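Local coordinates for amino acid adenylation domain-containing protein (PDB 6ULY) that selects and adenylates an alpha-keto acid, probably 4-methyl-2-oxopentanoate, with ATP as the adenylation domain of a nonribosomal depsipeptide synthetase, at residues S195-N199 / I336-V340; P170-F176 / C188-R194; G202-A206 / P386-I390; M229-N234 / T266-A270. Residues are numbered along the deposited sequence.

Contact 1: residues S195-N199 / I336-V340; sequences SVLAN and ISSAV. With QA7 (5'-O-{(S)-hydroxy[(4-methyl-2-oxopentanoyl)oxy]phosphoryl}adenosine), chain C.
The keto acyl adenylate pocket of this adenylation domain is backed here by a helix. Ser338 and Ala339 line the pocket: Ser338 CA lies 3.3 Å from QA7 O31, the keto oxygen, and Ala339 N lies 3.6 Å from QA7 C03, a methyl of the isobutyl tail of the 4-methyl-2-oxopentanoyl group. Behind them runs the helical segment 195-199. Its axis passes 9.7 Å from that of strand 338-340, at 52° between their directions. The nearest CA pair is Val196 and Ser337, 5.5 Å apart. Segment 336-340 turns sharply before it becomes a strand. Ser337 has positive phi (68/33), Ser338 is at 94/-141, and the two form a G1 beta bulge opposite Met333. The bulge lies where strand 327-333 passes to its antiparallel neighbour 338-342. Asn199, with chi1 t, reaches from the helix into this turn. Its ND2 donates to Ala339 O at 2.7 Å and, weakly, to Ile336 O at 3.3 Å. Ser337 is an m rotamer with its CB directed at the helix. Its OG lies 3.4 Å from Ser195 O, but its hydrogen bond is to Thr416 O. Val196 CG2 comes 4.2 Å from Ser337 OG.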
loop_
_atom_site.group_PDB
_atom_site.type_symbol
_atom_site.label_atom_id
_atom_site.label_comp_id
_atom_site.label_asym_id
_atom_site.label_seq_id
_atom_site.Cartn_x
_atom_site.Cartn_y
_atom_site.Cartn_z
ATOM N N SER A 195 22.542 8.911 12.924
ATOM C CA SER A 195 21.498 7.960 13.297
ATOM C C SER A 195 22.036 6.536 13.325
ATOM O O SER A 195 21.720 5.764 14.239
ATOM C CB SER A 195 20.308 8.073 12.343
ATOM O OG SER A 195 20.698 7.952 10.984
ATOM N N VAL A 196 22.858 6.169 12.342
ATOM C CA VAL A 196 23.437 4.829 12.329
ATOM C C VAL A 196 24.366 4.643 13.523
ATOM O O VAL A 196 24.228 3.685 14.293
ATOM C CB VAL A 196 24.161 4.578 10.995
ATOM C CG1 VAL A 196 24.906 3.266 11.034
ATOM C CG2 VAL A 196 23.151 4.600 9.845
ATOM N N LEU A 197 25.308 5.571 13.711
ATOM C CA LEU A 197 26.266 5.426 14.802
ATOM C C LEU A 197 25.583 5.428 16.159
ATOM O O LEU A 197 26.066 4.783 17.098
ATOM C CB LEU A 197 27.307 6.538 14.742
ATOM C CG LEU A 197 28.388 6.372 13.675
ATOM C CD1 LEU A 197 29.246 7.624 13.606
ATOM C CD2 LEU A 197 29.238 5.153 13.964
ATOM N N ALA A 198 24.467 6.147 16.287
ATOM C CA ALA A 198 23.728 6.139 17.543
ATOM C C ALA A 198 23.188 4.749 17.846
ATOM O O ALA A 198 23.212 4.300 18.998
ATOM C CB ALA A 198 22.586 7.155 17.489
ATOM N N ASN A 199 22.682 4.057 16.824
ATOM C CA ASN A 199 22.257 2.676 17.016
ATOM C C ASN A 199 23.450 1.775 17.308
ATOM O O ASN A 199 23.387 0.914 18.193
ATOM C CB ASN A 199 21.509 2.180 15.781
ATOM C CG ASN A 199 20.968 0.779 15.958
ATOM O OD1 ASN A 199 21.721 -0.194 15.966
ATOM N ND2 ASN A 199 19.658 0.669 16.106
ATOM N N ILE A 336 14.854 2.791 11.976
ATOM C CA ILE A 336 15.467 3.158 13.250
ATOM C C ILE A 336 16.840 2.500 13.369
ATOM O O ILE A 336 17.337 2.267 14.478
ATOM C CB ILE A 336 14.547 2.782 14.428
ATOM C CG1 ILE A 336 14.242 1.282 14.425
ATOM C CG2 ILE A 336 13.230 3.573 14.358
ATOM C CD1 ILE A 336 13.296 0.848 15.521
ATOM N N SER A 337 17.460 2.201 12.221
ATOM C CA SER A 337 18.853 1.758 12.139
ATOM C C SER A 337 19.081 0.374 12.746
ATOM O O SER A 337 20.159 0.100 13.278
ATOM C CB SER A 337 19.794 2.770 12.801
ATOM O OG SER A 337 19.724 4.025 12.152
ATOM N N SER A 338 18.080 -0.503 12.648
ATOM C CA SER A 338 18.159 -1.902 13.070
ATOM C C SER A 338 17.643 -2.043 14.502
ATOM O O SER A 338 16.647 -1.407 14.863
ATOM C CB SER A 338 19.584 -2.471 12.900
ATOM O OG SER A 338 20.440 -2.223 14.006
ATOM N N ALA A 339 18.279 -2.885 15.313
ATOM C CA ALA A 339 17.680 -3.271 16.585
ATOM C C ALA A 339 17.709 -2.122 17.585
ATOM O O ALA A 339 18.661 -1.342 17.635
ATOM C CB ALA A 339 18.404 -4.480 17.164
ATOM N N VAL A 340 16.646 -2.026 18.386
ATOM C CA VAL A 340 16.560 -1.047 19.463
ATOM C C VAL A 340 16.183 -1.680 20.792
ATOM O O VAL A 340 16.169 -0.988 21.812
ATOM C CB VAL A 340 15.570 0.083 19.111
ATOM C CG1 VAL A 340 16.078 0.871 17.909
ATOM C CG2 VAL A 340 14.175 -0.478 18.842
HETATM C C01 QA7 C . 16.674 -6.962 14.988
HETATM C C02 QA7 C . 16.780 -6.741 13.526
HETATM C C03 QA7 C . 17.954 -5.851 13.220
HETATM C C04 QA7 C . 15.422 -6.283 13.101
HETATM C C05 QA7 C . 15.336 -5.193 12.080
HETATM C C06 QA7 C . 14.483 -5.392 10.871
HETATM C C10 QA7 C . 11.194 -4.356 10.459
HETATM C C11 QA7 C . 10.028 -4.996 10.808
HETATM C C12 QA7 C . 9.474 -4.387 12.164
HETATM C C13 QA7 C . 8.851 -5.309 12.672
HETATM C C14 QA7 C . 9.538 -6.712 12.149
HETATM C C16 QA7 C . 11.512 -7.054 13.435
HETATM C C18 QA7 C . 10.819 -8.349 14.980
HETATM C C19 QA7 C . 10.606 -9.190 16.067
HETATM C C21 QA7 C . 8.455 -9.388 15.507
HETATM C C23 QA7 C . 9.784 -8.077 14.190
HETATM N N15 QA7 C . 10.250 -7.275 13.224
HETATM N N17 QA7 C . 11.878 -7.701 14.502
HETATM N N20 QA7 C . 9.431 -9.670 16.291
HETATM N N22 QA7 C . 8.595 -8.624 14.484
HETATM N N24 QA7 C . 11.674 -9.486 16.921
HETATM O O07 QA7 C . 14.259 -4.408 9.974
HETATM O O09 QA7 C . 11.706 -4.816 9.265
HETATM O O25 QA7 C . 10.291 -6.419 11.188
HETATM O O26 QA7 C . 7.480 -5.449 12.249
HETATM O O27 QA7 C . 8.669 -3.122 12.058
HETATM O O28 QA7 C . 13.695 -5.017 7.727
HETATM O O29 QA7 C . 13.026 -3.011 8.446
HETATM O O30 QA7 C . 14.014 -6.404 10.715
HETATM O O31 QA7 C . 15.882 -4.214 12.256
HETATM P P08 QA7 C . 13.146 -4.346 8.846
#

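Contact 2: residues P170-F176 / C188-R194; sequences PDDSVFF and CVEHSHR
Strands 173-176 and 188-192 run antiparallel, with axes 4.3 Å apart and directions 152° apart. Ser173 and Ser192 form a non-hydrogen-bonded pair, CA to CA 4.1 Å. Phe176 and Glu190 form another, CA to CA 4.6 Å. Between them, Val174 N donates to His191 O at 2.8 Å, and His191 N donates to Phe175 O at 3.1 Å. Val174 is twisted out of strand geometry (-103/-36). Its CG2 sits 3.8 Å from the His193 ring centroid, a CH-pi contact over the face.

The loop before the first strand meets the helix start. Its carbonyls take the first helical amides: His193 N to Asp172 O at 3.2 Å, and Arg194 N to Pro170 O at 2.9 Å. Ser192 is the N-cap. Arg194, with chi1 t, makes a two-pronged salt bridge to Asp171: NE to OD1 at 2.9 Å and NH2 to OD2 at 3.2 Å. Pro170 CB lies over the guanidinium face. The Ser173 hydroxyl donates to Glu190 OE1 at 2.6 Å and is also hydrogen-bonded to Lys419 NZ. Both His191 nitrogens are satisfied, NE2 by Ser334 O and ND1 by Ser195 OG. Asp172 OD2 takes Ala169 N, and His193 ND1 bonds to Leu18 N. Cys188 SG lies 4.4 Å from the Phe176 ring centroid. This is a beta hairpin leading into a helix. Its loop lies in the position of the phosphate-binding loop of ANL adenylating enzymes.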
loop_
_atom_site.group_PDB
_atom_site.type_symbol
_atom_site.label_atom_id
_atom_site.label_comp_id
_atom_site.label_asym_id
_atom_site.label_seq_id
_atom_site.Cartn_x
_atom_site.Cartn_y
_atom_site.Cartn_z
ATOM N N PRO A 170 28.537 14.567 10.526
ATOM C CA PRO A 170 27.663 13.537 11.116
ATOM C C PRO A 170 26.256 13.490 10.540
ATOM O O PRO A 170 25.662 12.405 10.471
ATOM C CB PRO A 170 27.648 13.920 12.602
ATOM C CG PRO A 170 28.983 14.541 12.826
ATOM C CD PRO A 170 29.309 15.290 11.555
ATOM N N ASP A 171 25.696 14.624 10.130
ATOM C CA ASP A 171 24.327 14.648 9.633
ATOM C C ASP A 171 24.230 14.375 8.139
ATOM O O ASP A 171 23.115 14.261 7.619
ATOM C CB ASP A 171 23.675 15.996 9.951
ATOM C CG ASP A 171 23.450 16.189 11.436
ATOM O OD1 ASP A 171 22.829 15.302 12.061
ATOM O OD2 ASP A 171 23.910 17.212 11.983
ATOM N N ASP A 172 25.359 14.275 7.442
ATOM C CA ASP A 172 25.334 13.855 6.049
ATOM C C ASP A 172 24.646 12.502 5.929
ATOM O O ASP A 172 24.783 11.637 6.799
ATOM C CB ASP A 172 26.759 13.769 5.493
ATOM C CG ASP A 172 27.419 15.128 5.358
ATOM O OD1 ASP A 172 26.728 16.150 5.557
ATOM O OD2 ASP A 172 28.630 15.172 5.050
ATOM N N SER A 173 23.890 12.324 4.849
ATOM C CA SER A 173 23.326 11.014 4.550
ATOM C C SER A 173 24.443 10.020 4.259
ATOM O O SER A 173 25.350 10.302 3.472
ATOM C CB SER A 173 22.383 11.111 3.354
ATOM O OG SER A 173 21.262 11.919 3.658
ATOM N N VAL A 174 24.378 8.851 4.891
ATOM C CA VAL A 174 25.425 7.847 4.759
ATOM C C VAL A 174 25.008 6.715 3.824
ATOM O O VAL A 174 25.844 6.184 3.093
ATOM C CB VAL A 174 25.834 7.306 6.148
ATOM C CG1 VAL A 174 24.692 6.527 6.791
ATOM C CG2 VAL A 174 27.102 6.453 6.039
ATOM N N PHE A 175 23.731 6.330 3.828
ATOM C CA PHE A 175 23.235 5.395 2.825
ATOM C C PHE A 175 21.713 5.412 2.801
ATOM O O PHE A 175 21.057 5.830 3.759
ATOM C CB PHE A 175 23.743 3.962 3.068
ATOM C CG PHE A 175 23.251 3.335 4.346
ATOM C CD1 PHE A 175 21.993 2.757 4.419
ATOM C CD2 PHE A 175 24.060 3.292 5.465
ATOM C CE1 PHE A 175 21.544 2.176 5.593
ATOM C CE2 PHE A 175 23.619 2.714 6.641
ATOM C CZ PHE A 175 22.358 2.151 6.702
ATOM N N PHE A 176 21.170 4.962 1.674
ATOM C CA PHE A 176 19.770 4.598 1.547
ATOM C C PHE A 176 19.606 3.098 1.767
ATOM O O PHE A 176 20.523 2.312 1.522
ATOM C CB PHE A 176 19.233 4.954 0.160
ATOM C CG PHE A 176 19.250 6.420 -0.147
ATOM C CD1 PHE A 176 18.316 7.270 0.420
ATOM C CD2 PHE A 176 20.182 6.944 -1.024
ATOM C CE1 PHE A 176 18.322 8.620 0.129
ATOM C CE2 PHE A 176 20.195 8.290 -1.319
ATOM C CZ PHE A 176 19.259 9.133 -0.741
ATOM N N CYS A 188 12.363 4.383 0.491
ATOM C CA CYS A 188 13.796 4.631 0.444
ATOM C C CYS A 188 14.232 5.275 1.757
ATOM O O CYS A 188 14.232 6.499 1.900
ATOM C CB CYS A 188 14.110 5.506 -0.745
ATOM S SG CYS A 188 15.734 5.257 -1.431
ATOM N N VAL A 189 14.614 4.434 2.717
ATOM C CA VAL A 189 15.016 4.919 4.031
ATOM C C VAL A 189 16.371 5.602 3.906
ATOM O O VAL A 189 17.362 4.977 3.512
ATOM C CB VAL A 189 15.053 3.767 5.045
ATOM C CG1 VAL A 189 15.557 4.242 6.406
ATOM C CG2 VAL A 189 13.660 3.139 5.176
ATOM N N GLU A 190 16.418 6.891 4.235
ATOM C CA GLU A 190 17.640 7.681 4.149
ATOM C C GLU A 190 18.196 7.894 5.553
ATOM O O GLU A 190 17.517 8.458 6.415
ATOM C CB GLU A 190 17.374 9.022 3.462
ATOM C CG GLU A 190 18.605 9.915 3.358
ATOM C CD GLU A 190 18.370 11.156 2.516
ATOM O OE1 GLU A 190 19.351 11.667 1.939
ATOM O OE2 GLU A 190 17.210 11.620 2.429
ATOM N N HIS A 191 19.429 7.446 5.776
ATOM C CA HIS A 191 20.065 7.520 7.081
ATOM C C HIS A 191 21.274 8.438 7.033
ATOM O O HIS A 191 21.843 8.704 5.973
ATOM C CB HIS A 191 20.498 6.134 7.569
ATOM C CG HIS A 191 19.432 5.403 8.323
ATOM N ND1 HIS A 191 19.015 5.787 9.579
ATOM C CD2 HIS A 191 18.705 4.307 8.003
ATOM C CE1 HIS A 191 18.069 4.965 9.996
ATOM N NE2 HIS A 191 17.864 4.057 9.059
ATOM N N SER A 192 21.663 8.912 8.208
ATOM C CA SER A 192 22.849 9.731 8.376
ATOM C C SER A 192 23.882 8.968 9.194
ATOM O O SER A 192 23.587 7.939 9.810
ATOM C CB SER A 192 22.493 11.053 9.064
ATOM O OG SER A 192 22.186 10.822 10.429
ATOM N N HIS A 193 25.112 9.484 9.198
ATOM C CA HIS A 193 26.134 8.917 10.073
ATOM C C HIS A 193 25.669 8.929 11.524
ATOM O O HIS A 193 25.911 7.974 12.273
ATOM C CB HIS A 193 27.447 9.694 9.942
ATOM C CG HIS A 193 27.996 9.746 8.551
ATOM N ND1 HIS A 193 28.940 8.855 8.086
ATOM C CD2 HIS A 193 27.750 10.600 7.529
ATOM C CE1 HIS A 193 29.241 9.148 6.835
ATOM N NE2 HIS A 193 28.537 10.206 6.472
ATOM N N ARG A 194 24.992 10.007 11.934
ATOM C CA ARG A 194 24.599 10.167 13.330
ATOM C C ARG A 194 23.576 9.117 13.743
ATOM O O ARG A 194 23.705 8.494 14.802
ATOM C CB ARG A 194 24.044 11.575 13.554
ATOM C CG ARG A 194 23.842 11.935 15.019
ATOM C CD ARG A 194 23.137 13.272 15.198
ATOM N NE ARG A 194 23.856 14.383 14.580
ATOM C CZ ARG A 194 24.904 15.000 15.123
ATOM N NH1 ARG A 194 25.378 14.612 16.300
ATOM N NH2 ARG A 194 25.485 16.006 14.480
#

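Contact 3: residues G202-A206 / P386-I390; sequences GTVAA and PIPGI
A helix and a beta turn pack here, with Ile387 and Pro388 set against glycine and alanines. Segment 202-206 is regular helix, with Ala206 N bonded to Gly202 O at 3.0 Å. Segment 386-390 holds a type II turn from Ile387 to Ile390, closed by Ile390 N to Ile387 O at 3.2 Å. Pro388 (-52/140) and Gly389 (94/-18) are its central residues. A CB on Gly389 would be jammed against the carbonyl oxygen of Pro388. The nearest CA pair is Gly202 and Pro388, 5.0 Å apart.

Ile387 adopts chi1 p and chi2 t. Its CD1 lies 4.0 Å from Thr203 N, and its CG2 lies 3.9 Å from Ala206 CB. The Pro388 ring, in the C-gamma exo pucker, fits against one helical turn: CD is 3.6 Å from Gly202 O and 4.2 Å from Ala206 CB, and CG is 4.1 Å from Ala205 CB. Gly202 makes room for this approach. An ideal CB there would clash with Ile387 CD1 at 2.9 Å. Thr203 is an m rotamer with its CB directed away from the turn, and its hydroxyl bonds to Asn199 O one helical turn back.

The turn leads from strand 385-386 into strand 391-395, so the contact sets the end of helix 193-207 against the passage between two sheets. The segments share 212 Å² and no hydrogen bond. The Gly202 carbonyl makes van der Waals contact only, so closeness rests on shape.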
loop_
_atom_site.group_PDB
_atom_site.type_symbol
_atom_site.label_atom_id
_atom_site.label_comp_id
_atom_site.label_asym_id
_atom_site.label_seq_id
_atom_site.Cartn_x
_atom_site.Cartn_y
_atom_site.Cartn_z
ATOM N N GLY A 202 24.543 2.509 20.889
ATOM C CA GLY A 202 23.567 1.924 21.791
ATOM C C GLY A 202 23.634 0.410 21.803
ATOM O O GLY A 202 23.568 -0.217 22.863
ATOM N N THR A 203 23.773 -0.198 20.622
ATOM C CA THR A 203 23.837 -1.653 20.539
ATOM C C THR A 203 25.085 -2.192 21.230
ATOM O O THR A 203 25.022 -3.199 21.944
ATOM C CB THR A 203 23.801 -2.091 19.071
ATOM O OG1 THR A 203 22.498 -1.832 18.531
ATOM C CG2 THR A 203 24.130 -3.580 18.927
ATOM N N VAL A 204 26.229 -1.530 21.034
ATOM C CA VAL A 204 27.467 -1.980 21.669
ATOM C C VAL A 204 27.342 -1.924 23.187
ATOM O O VAL A 204 27.786 -2.838 23.894
ATOM C CB VAL A 204 28.655 -1.137 21.171
ATOM C CG1 VAL A 204 29.898 -1.402 22.019
ATOM C CG2 VAL A 204 28.932 -1.431 19.706
ATOM N N ALA A 205 26.736 -0.856 23.713
ATOM C CA ALA A 205 26.639 -0.699 25.161
ATOM C C ALA A 205 25.685 -1.717 25.775
ATOM O O ALA A 205 25.958 -2.258 26.853
ATOM C CB ALA A 205 26.188 0.719 25.509
ATOM N N ALA A 206 24.553 -1.977 25.116
ATOM C CA ALA A 206 23.579 -2.910 25.676
ATOM C C ALA A 206 24.105 -4.340 25.659
ATOM O O ALA A 206 23.869 -5.106 26.601
ATOM C CB ALA A 206 22.260 -2.815 24.908
ATOM N N PRO A 386 14.810 -1.137 25.968
ATOM C CA PRO A 386 15.418 -0.333 24.906
ATOM C C PRO A 386 16.908 -0.164 25.140
ATOM O O PRO A 386 17.381 -0.130 26.276
ATOM C CB PRO A 386 14.686 1.011 25.005
ATOM C CG PRO A 386 13.484 0.757 25.842
ATOM C CD PRO A 386 13.820 -0.373 26.746
ATOM N N ILE A 387 17.652 -0.045 24.046
ATOM C CA ILE A 387 19.078 0.249 24.138
ATOM C C ILE A 387 19.224 1.683 24.632
ATOM O O ILE A 387 18.258 2.459 24.565
ATOM C CB ILE A 387 19.790 0.043 22.792
ATOM C CG1 ILE A 387 19.194 0.953 21.712
ATOM C CG2 ILE A 387 19.712 -1.422 22.370
ATOM C CD1 ILE A 387 19.948 0.884 20.382
ATOM N N PRO A 388 20.387 2.077 25.148
ATOM C CA PRO A 388 20.578 3.475 25.542
ATOM C C PRO A 388 20.200 4.425 24.417
ATOM O O PRO A 388 20.483 4.175 23.244
ATOM C CB PRO A 388 22.073 3.548 25.867
ATOM C CG PRO A 388 22.429 2.170 26.289
ATOM C CD PRO A 388 21.549 1.239 25.493
ATOM N N GLY A 389 19.542 5.524 24.793
ATOM C CA GLY A 389 19.150 6.558 23.868
ATOM C C GLY A 389 17.747 6.421 23.317
ATOM O O GLY A 389 17.200 7.405 22.803
ATOM N N ILE A 390 17.145 5.240 23.419
ATOM C CA ILE A 390 15.848 4.960 22.818
ATOM C C ILE A 390 14.773 5.037 23.890
ATOM O O ILE A 390 14.958 4.553 25.015
ATOM C CB ILE A 390 15.840 3.578 22.136
ATOM C CG1 ILE A 390 16.830 3.535 20.964
ATOM C CG2 ILE A 390 14.434 3.224 21.682
ATOM C CD1 ILE A 390 16.367 4.257 19.729
#

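Contact 4: residues M229-N234 / T266-A270; sequences MFHLVN and TKTWA
The helix here widens into a pi-type turn at 229-232, and Phe230 on it has phi/psi -119/-68 and a chi1 of -95°, between wells. This is helix-on-sheet packing within an alpha/beta layered domain. Helix 229-234 packs over strand 267-270 and runs roughly antiparallel to it, axes 10.2 Å apart, 153° between directions. The nearest CA pair is Phe230 and Thr268, at 8.2 Å. The helix points Met229, Phe230 and Val233 at the strand. The strand points Lys267 and Trp269 back, both chi1 p, while Thr268 between them faces away and bonds to Leu216 O.

The Phe230 ring lies between Lys267 and Trp269. Its CE2 is 3.3 Å from Trp269 CD1, and its plane is tilted 35° from the five-membered ring, with centroids 4.4 Å apart. Trp269 NE1 bonds to Asp217 OD1. Met229, extended through chi1 and chi2, belongs to the keto acyl adenylate pocket, so the tryptophan backs a pocket residue. Lys267 is extended beyond chi1, and its NZ donates to Asn234 OD1 at 2.6 Å, though the position of OD1 is less certain. Met229 CE sits over the Trp269 five-membered ring, 3.7 Å from its centroid.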
loop_
_atom_site.group_PDB
_atom_site.type_symbol
_atom_site.label_atom_id
_atom_site.label_comp_id
_atom_site.label_asym_id
_atom_site.label_seq_id
_atom_site.Cartn_x
_atom_site.Cartn_y
_atom_site.Cartn_z
ATOM N N MET A 229 23.525 -3.655 12.438
ATOM C CA MET A 229 23.595 -4.383 13.701
ATOM C C MET A 229 24.854 -5.237 13.796
ATOM O O MET A 229 25.332 -5.509 14.903
ATOM C CB MET A 229 22.357 -5.260 13.881
ATOM C CG MET A 229 22.311 -5.970 15.223
ATOM S SD MET A 229 20.801 -6.923 15.486
ATOM C CE MET A 229 20.956 -8.178 14.216
ATOM N N PHE A 230 25.415 -5.654 12.661
ATOM C CA PHE A 230 26.607 -6.499 12.670
ATOM C C PHE A 230 27.770 -5.819 11.961
ATOM O O PHE A 230 28.740 -5.445 12.625
ATOM C CB PHE A 230 26.284 -7.869 12.073
ATOM C CG PHE A 230 25.935 -8.889 13.116
ATOM C CD1 PHE A 230 26.768 -9.964 13.359
ATOM C CD2 PHE A 230 24.797 -8.740 13.894
ATOM C CE1 PHE A 230 26.463 -10.888 14.335
ATOM C CE2 PHE A 230 24.488 -9.660 14.876
ATOM C CZ PHE A 230 25.323 -10.737 15.096
ATOM N N HIS A 231 27.703 -5.619 10.645
ATOM C CA HIS A 231 28.879 -5.133 9.931
ATOM C C HIS A 231 29.413 -3.845 10.555
ATOM O O HIS A 231 30.591 -3.768 10.927
ATOM C CB HIS A 231 28.555 -4.926 8.452
ATOM C CG HIS A 231 29.691 -4.350 7.666
ATOM N ND1 HIS A 231 30.943 -4.928 7.631
ATOM C CD2 HIS A 231 29.766 -3.242 6.893
ATOM C CE1 HIS A 231 31.738 -4.203 6.863
ATOM N NE2 HIS A 231 31.048 -3.174 6.405
ATOM N N LEU A 232 28.559 -2.825 10.698
ATOM C CA LEU A 232 29.045 -1.550 11.223
ATOM C C LEU A 232 29.369 -1.647 12.709
ATOM O O LEU A 232 30.341 -1.042 13.176
ATOM C CB LEU A 232 28.027 -0.440 10.963
ATOM C CG LEU A 232 27.918 0.014 9.505
ATOM C CD1 LEU A 232 26.867 1.108 9.374
ATOM C CD2 LEU A 232 29.257 0.491 8.961
ATOM N N VAL A 233 28.572 -2.395 13.472
ATOM C CA VAL A 233 28.925 -2.649 14.865
ATOM C C VAL A 233 30.299 -3.299 14.946
ATOM O O VAL A 233 31.100 -2.989 15.837
ATOM C CB VAL A 233 27.851 -3.522 15.539
ATOM C CG1 VAL A 233 28.417 -4.199 16.781
ATOM C CG2 VAL A 233 26.634 -2.687 15.898
ATOM N N ASN A 234 30.595 -4.207 14.014
ATOM C CA ASN A 234 31.864 -4.923 14.049
ATOM C C ASN A 234 33.029 -3.997 13.720
ATOM O O ASN A 234 34.056 -4.012 14.405
ATOM C CB ASN A 234 31.824 -6.106 13.079
ATOM C CG ASN A 234 30.856 -7.185 13.515
ATOM O OD1 ASN A 234 30.651 -7.411 14.708
ATOM N ND2 ASN A 234 30.251 -7.858 12.545
ATOM N N THR A 266 31.875 -15.854 18.360
ATOM C CA THR A 266 31.284 -15.492 19.639
ATOM C C THR A 266 29.904 -14.863 19.499
ATOM O O THR A 266 29.148 -14.839 20.477
ATOM C CB THR A 266 32.206 -14.526 20.398
ATOM O OG1 THR A 266 32.215 -13.249 19.747
ATOM C CG2 THR A 266 33.638 -15.079 20.440
ATOM N N LYS A 267 29.549 -14.374 18.313
ATOM C CA LYS A 267 28.235 -13.781 18.114
ATOM C C LYS A 267 27.792 -14.002 16.677
ATOM O O LYS A 267 28.616 -14.115 15.765
ATOM C CB LYS A 267 28.229 -12.281 18.441
ATOM C CG LYS A 267 29.086 -11.440 17.512
ATOM C CD LYS A 267 29.065 -9.966 17.903
ATOM C CE LYS A 267 29.767 -9.121 16.854
ATOM N NZ LYS A 267 29.759 -7.677 17.173
ATOM N N THR A 268 26.475 -14.051 16.493
ATOM C CA THR A 268 25.851 -14.247 15.191
ATOM C C THR A 268 24.383 -13.865 15.340
ATOM O O THR A 268 23.914 -13.562 16.441
ATOM C CB THR A 268 26.022 -15.691 14.702
ATOM O OG1 THR A 268 25.632 -15.791 13.328
ATOM C CG2 THR A 268 25.185 -16.653 15.535
ATOM N N TRP A 269 23.656 -13.876 14.225
ATOM C CA TRP A 269 22.231 -13.579 14.283
ATOM C C TRP A 269 21.520 -14.171 13.078
ATOM O O TRP A 269 22.142 -14.549 12.082
ATOM C CB TRP A 269 21.971 -12.070 14.340
ATOM C CG TRP A 269 21.989 -11.398 13.005
ATOM C CD1 TRP A 269 23.085 -11.088 12.254
ATOM C CD2 TRP A 269 20.854 -10.929 12.271
ATOM N NE1 TRP A 269 22.702 -10.461 11.093
ATOM C CE2 TRP A 269 21.336 -10.349 11.082
ATOM C CE3 TRP A 269 19.475 -10.945 12.503
ATOM C CZ2 TRP A 269 20.489 -9.796 10.126
ATOM C CZ3 TRP A 269 18.638 -10.394 11.555
ATOM C CH2 TRP A 269 19.147 -9.829 10.381
ATOM N N ALA A 270 20.197 -14.228 13.187
ATOM C CA ALA A 270 19.322 -14.646 12.101
ATOM C C ALA A 270 17.877 -14.394 12.530
ATOM O O ALA A 270 17.595 -14.302 13.729
ATOM C CB ALA A 270 19.525 -16.131 11.756
#

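In the fold
Helix 193-207 ties three of the contacts together. It follows the hairpin of contact 2, carries contact 1 in its first half and ends in contact 3. Contact 1 is central: its centre is 11 Å from that of contact 2, 9 Å from contact 3 and 13 Å from contact 4, and it touches all three. Contact 2 closes first along the chain. Contacts 1 and 3 then interleave, and contact 4 is nested inside both. The helix thus joins the seven-stranded sheet of contact 2 to strand 338-342 of the nine-stranded sheet, which contact 4 also reaches. Contact 3 lies where strand 385-386 of that sheet leads to the five-stranded sheet. Contacts 1 and 4 each hold pocket residues.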